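Local coordinates for protein dual function macrocyclase-peptidase POPB (Galerina marginata, PDB 5N4B) that cleaves peptide bonds on the C-terminal side of proline and macrocyclises the trimmed precursor peptide in the biosynthesis of amanitin toxins, at residues P119-S122 with N127-D130; E545-T550 with S622-P627. The protein carries 1 engineered substitution. All coordinates share one frame; numbering follows the deposited sequence.

Contact 1: residues P119-S122 with N127-D130; sequences PDFS and NVGD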
loop_
_atom_site.group_PDB
_atom_site.type_symbol
_atom_site.label_atom_id
_atom_site.label_comp_id
_atom_site.label_asym_id
_atom_site.label_seq_id
_atom_site.Cartn_x
_atom_site.Cartn_y
_atom_site.Cartn_z
ATOM N N PRO A 119 27.462 -9.194 -8.145
ATOM C CA PRO A 119 27.404 -10.629 -8.420
ATOM C C PRO A 119 26.856 -10.968 -9.795
ATOM O O PRO A 119 26.079 -10.218 -10.394
ATOM C CB PRO A 119 26.455 -11.145 -7.321
ATOM C CG PRO A 119 26.581 -10.227 -6.284
ATOM C CD PRO A 119 26.750 -8.873 -6.912
ATOM N N ASP A 120 27.282 -12.133 -10.275
ATOM C CA ASP A 120 26.619 -12.873 -11.342
ATOM C C ASP A 120 25.547 -13.706 -10.661
ATOM O O ASP A 120 25.811 -14.792 -10.137
ATOM C CB ASP A 120 27.608 -13.750 -12.097
ATOM C CG ASP A 120 26.937 -14.604 -13.139
ATOM O OD1 ASP A 120 25.696 -14.504 -13.294
ATOM O OD2 ASP A 120 27.672 -15.366 -13.826
ATOM N N PHE A 121 24.321 -13.177 -10.636
ATOM C CA PHE A 121 23.253 -13.811 -9.881
ATOM C C PHE A 121 22.791 -15.137 -10.467
ATOM O O PHE A 121 22.113 -15.903 -9.751
ATOM C CB PHE A 121 22.083 -12.847 -9.649
ATOM C CG PHE A 121 22.407 -11.740 -8.738
ATOM C CD1 PHE A 121 22.373 -11.906 -7.370
ATOM C CD2 PHE A 121 22.743 -10.497 -9.238
ATOM C CE1 PHE A 121 22.649 -10.882 -6.541
ATOM C CE2 PHE A 121 23.059 -9.434 -8.415
ATOM C CZ PHE A 121 23.009 -9.621 -7.037
ATOM N N SER A 122 23.196 -15.452 -11.697
ATOM C CA SER A 122 22.908 -16.778 -12.245
ATOM C C SER A 122 23.577 -17.879 -11.445
ATOM O O SER A 122 23.168 -19.040 -11.562
ATOM C CB SER A 122 23.310 -16.885 -13.731
ATOM O OG SER A 122 24.723 -16.935 -13.937
ATOM N N ASN A 127 25.374 -18.804 -3.305
ATOM C CA ASN A 127 26.724 -18.937 -3.803
ATOM C C ASN A 127 27.431 -17.616 -3.972
ATOM O O ASN A 127 28.665 -17.603 -4.029
ATOM C CB ASN A 127 26.700 -19.666 -5.133
ATOM C CG ASN A 127 26.373 -21.149 -4.972
ATOM O OD1 ASN A 127 26.842 -21.792 -4.041
ATOM N ND2 ASN A 127 25.537 -21.672 -5.855
ATOM N N VAL A 128 26.695 -16.502 -4.083
ATOM C CA VAL A 128 27.319 -15.199 -4.279
ATOM C C VAL A 128 27.172 -14.279 -3.070
ATOM O O VAL A 128 27.780 -13.189 -3.048
ATOM C CB VAL A 128 26.807 -14.480 -5.543
ATOM C CG1 VAL A 128 27.049 -15.300 -6.831
ATOM C CG2 VAL A 128 25.339 -14.112 -5.402
ATOM N N GLY A 129 26.394 -14.681 -2.062
ATOM C CA GLY A 129 26.147 -13.861 -0.889
ATOM C C GLY A 129 26.025 -14.684 0.365
ATOM O O GLY A 129 25.932 -15.921 0.316
ATOM N N ASP A 130 26.165 -13.996 1.482
ATOM C CA ASP A 130 25.951 -14.576 2.802
ATOM C C ASP A 130 24.844 -13.778 3.488
ATOM O O ASP A 130 24.578 -12.615 3.159
ATOM C CB ASP A 130 27.199 -14.453 3.726
ATOM C CG ASP A 130 28.521 -14.935 3.095
ATOM O OD1 ASP A 130 28.542 -16.076 2.667
ATOM O OD2 ASP A 130 29.505 -14.139 3.045
#

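Contact 2: residues E545-T550 with S622-P627; sequences ETKVNT and SEYGNP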
loop_
_atom_site.group_PDB
_atom_site.type_symbol
_atom_site.label_atom_id
_atom_site.label_comp_id
_atom_site.label_asym_id
_atom_site.label_seq_id
_atom_site.Cartn_x
_atom_site.Cartn_y
_atom_site.Cartn_z
ATOM N N GLU A 545 -17.570 15.300 -2.119
ATOM C CA GLU A 545 -18.903 15.329 -2.708
ATOM C C GLU A 545 -19.045 14.524 -3.999
ATOM O O GLU A 545 -20.189 14.260 -4.398
ATOM C CB GLU A 545 -19.382 16.767 -2.916
ATOM C CG GLU A 545 -18.713 17.503 -4.039
ATOM C CD GLU A 545 -17.440 18.233 -3.642
ATOM O OE1 GLU A 545 -16.842 17.958 -2.568
ATOM O OE2 GLU A 545 -17.039 19.127 -4.435
ATOM N N THR A 546 -17.953 14.160 -4.667
ATOM C CA THR A 546 -18.026 13.333 -5.864
ATOM C C THR A 546 -17.688 11.864 -5.610
ATOM O O THR A 546 -17.495 11.110 -6.568
ATOM C CB THR A 546 -17.065 13.850 -6.944
ATOM O OG1 THR A 546 -15.734 13.746 -6.479
ATOM C CG2 THR A 546 -17.342 15.313 -7.360
ATOM N N LYS A 547 -17.599 11.442 -4.346
ATOM C CA LYS A 547 -17.216 10.060 -4.046
ATOM C C LYS A 547 -18.174 9.060 -4.671
ATOM O O LYS A 547 -17.767 7.939 -4.999
ATOM C CB LYS A 547 -17.158 9.851 -2.519
ATOM C CG LYS A 547 -16.479 8.544 -2.113
ATOM C CD LYS A 547 -14.952 8.653 -2.310
ATOM C CE LYS A 547 -14.324 7.420 -2.836
ATOM N NZ LYS A 547 -12.894 7.727 -3.232
ATOM N N VAL A 548 -19.443 9.427 -4.848
ATOM C CA VAL A 548 -20.396 8.533 -5.507
ATOM C C VAL A 548 -19.885 8.102 -6.881
ATOM O O VAL A 548 -20.195 6.998 -7.332
ATOM C CB VAL A 548 -21.799 9.163 -5.584
ATOM C CG1 VAL A 548 -21.785 10.376 -6.471
ATOM C CG2 VAL A 548 -22.810 8.155 -6.150
ATOM N N ASN A 549 -19.057 8.928 -7.547
ATOM C CA ASN A 549 -18.596 8.564 -8.878
ATOM C C ASN A 549 -17.717 7.324 -8.859
ATOM O O ASN A 549 -17.731 6.552 -9.819
ATOM C CB ASN A 549 -17.803 9.693 -9.502
ATOM C CG ASN A 549 -18.624 10.888 -9.833
ATOM O OD1 ASN A 549 -19.844 10.852 -9.950
ATOM N ND2 ASN A 549 -17.928 11.989 -10.005
ATOM N N THR A 550 -16.964 7.130 -7.776
ATOM C CA THR A 550 -16.153 5.914 -7.638
ATOM C C THR A 550 -17.018 4.670 -7.730
ATOM O O THR A 550 -16.671 3.692 -8.412
ATOM C CB THR A 550 -15.437 5.960 -6.311
ATOM O OG1 THR A 550 -14.589 7.138 -6.243
ATOM C CG2 THR A 550 -14.625 4.744 -6.118
ATOM N N SER A 622 -10.459 14.389 4.267
ATOM C CA SER A 622 -10.136 14.925 2.948
ATOM C C SER A 622 -10.615 14.015 1.827
ATOM O O SER A 622 -10.712 14.468 0.680
ATOM C CB SER A 622 -8.638 15.154 2.835
ATOM O OG SER A 622 -7.934 13.980 3.082
ATOM N N GLU A 623 -10.905 12.749 2.118
ATOM C CA GLU A 623 -11.400 11.780 1.161
ATOM C C GLU A 623 -12.909 11.620 1.146
ATOM O O GLU A 623 -13.497 11.476 0.075
ATOM C CB GLU A 623 -10.793 10.400 1.414
ATOM C CG GLU A 623 -11.012 9.409 0.284
ATOM C CD GLU A 623 -10.220 9.715 -1.015
ATOM O OE1 GLU A 623 -9.336 10.585 -0.969
ATOM O OE2 GLU A 623 -10.528 9.084 -2.065
ATOM N N TYR A 624 -13.549 11.631 2.307
ATOM C CA TYR A 624 -14.970 11.308 2.444
ATOM C C TYR A 624 -15.845 12.502 2.812
ATOM O O TYR A 624 -17.071 12.404 2.653
ATOM C CB TYR A 624 -15.144 10.228 3.517
ATOM C CG TYR A 624 -14.369 8.950 3.304
ATOM C CD1 TYR A 624 -14.333 8.365 2.077
ATOM C CD2 TYR A 624 -13.703 8.338 4.347
ATOM C CE1 TYR A 624 -13.621 7.198 1.857
ATOM C CE2 TYR A 624 -12.993 7.175 4.154
ATOM C CZ TYR A 624 -12.961 6.613 2.894
ATOM O OH TYR A 624 -12.223 5.470 2.803
ATOM N N GLY A 625 -15.272 13.588 3.324
ATOM C CA GLY A 625 -16.059 14.623 3.964
ATOM C C GLY A 625 -16.128 14.428 5.473
ATOM O O GLY A 625 -15.706 13.416 6.038
ATOM N N ASN A 626 -16.723 15.420 6.134
ATOM C CA ASN A 626 -16.824 15.445 7.583
ATOM C C ASN A 626 -18.285 15.239 7.986
ATOM O O ASN A 626 -19.121 16.123 7.741
ATOM C CB ASN A 626 -16.309 16.776 8.122
ATOM C CG ASN A 626 -16.202 16.791 9.624
ATOM O OD1 ASN A 626 -16.887 16.027 10.338
ATOM N ND2 ASN A 626 -15.351 17.681 10.129
ATOM N N PRO A 627 -18.639 14.102 8.581
ATOM C CA PRO A 627 -20.036 13.860 8.977
ATOM C C PRO A 627 -20.600 14.884 9.924
ATOM O O PRO A 627 -21.828 14.979 9.990
ATOM C CB PRO A 627 -19.989 12.488 9.662
ATOM C CG PRO A 627 -18.735 11.790 9.119
ATOM C CD PRO A 627 -17.758 12.951 8.897
#

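Contact 1: residues P119-S122 with N127-D130
Val128 turns its two methyl groups against the turn at Pro119-Phe121, and each finds a different surface. CG2 meets the Pro119 ring at CB, 3.7 Å away, with the ring and the valine branch lying askew to one another. The same methyl approaches the Phe121 ring, its distance to CD1 being 4.2 Å; here the two side chains run at about a right angle, and the methyl comes in obliquely. CG1 instead packs on the main chain, 3.6 Å from the carbonyl O of Asp120. No hydrogen bond spans the two segments, so the contact rests on van der Waals packing.

Within the turn, Pro119 CB sits over the face of the Phe121 ring, 3.7 Å above its plane and over its centre. Although the CA-CB bond of Phe121 points away from Val128, a chi1 of -68° sets CG beside the backbone N and swings the ring back toward the proline and the valine. The turn is held by Asp120, whose OD1 accepts from Ser122 N at 3.1 Å, an Asx turn, and also from Ser122 OG at 2.7 Å. Both donors reach OD1 from the same face of the carboxylate, the amide 43° out of its plane and the hydroxyl 34°, the latter on the syn side.

Beyond the two segments, Phe121 makes an edge-to-face contact with Trp98 and touches Leu446 and Arg447 of strand 443-448. After Val128 the chain leaves the helix at Gly129 and begins strand 129-133, one of the two outer strands of its sheet. This is the connection between the third and fourth strands of the first blade of a seven-bladed beta-propeller, with Phe121 bridging to the last blade.

Contact 2: residues E545-T550 with S622-P627
Lys547 and Glu623 form a buried salt bridge within the alpha/beta-hydrolase domain, joining the region where helix 548-563 begins to the end of the short helix 621-624. Lys547 NZ lies 3.0 Å from Glu623 OE2, on the anti side of the carboxylate and 18° out of its plane. Both side chains leave the backbone with CG anti to N (chi1 -167° in each) and then bend at chi2, the lysine again at chi3, and the two cross at a slant.

Further hydrogen bonds fix both ends. NZ also donates to the carbonyl O atoms of Gly498 and Gly542, while Glu623 receives Phe500 N at OE2 and bonds His539 NE2 through OE1. These partners, together with the ammonium, would probably stabilise the carboxylate as an anion. A backbone hydrogen bond links Glu623 with Arg544. Tyr624 OH is bonded to Asn579 OD1, and its side chain is about 7 Å from that of Ala578, the engineered replacement at the charge-relay position.

Apolar contact is slighter. Within 622-627, Glu623 CB lies over one face of the tyrosine ring, offset toward the rim; across the contact, Lys547 CD comes loosely to the ring's edge, near its plane, 4.4 Å from Tyr624 CD1.

Followed from the N terminus, the chain first closes contact 1, a local loop with only four residues between its segments, in the connection between strands 109-113 and 129-133 of the first propeller sheet. It then runs through the remaining six propeller sheets and the first strands of the hydrolase sheet before contact 2 opens. That second closure is long: 71 residues, including strands 572-577 and 598-602 and helix 579-590, separate 545-550 from 622-627. The two loops follow in series, neither nested nor crossed. The centres of contact 1 and contact 2 are about 50 Å apart. Contact 1 fastens a strand connection of the propeller, whereas contact 2 joins two helical elements beside the catalytic centre.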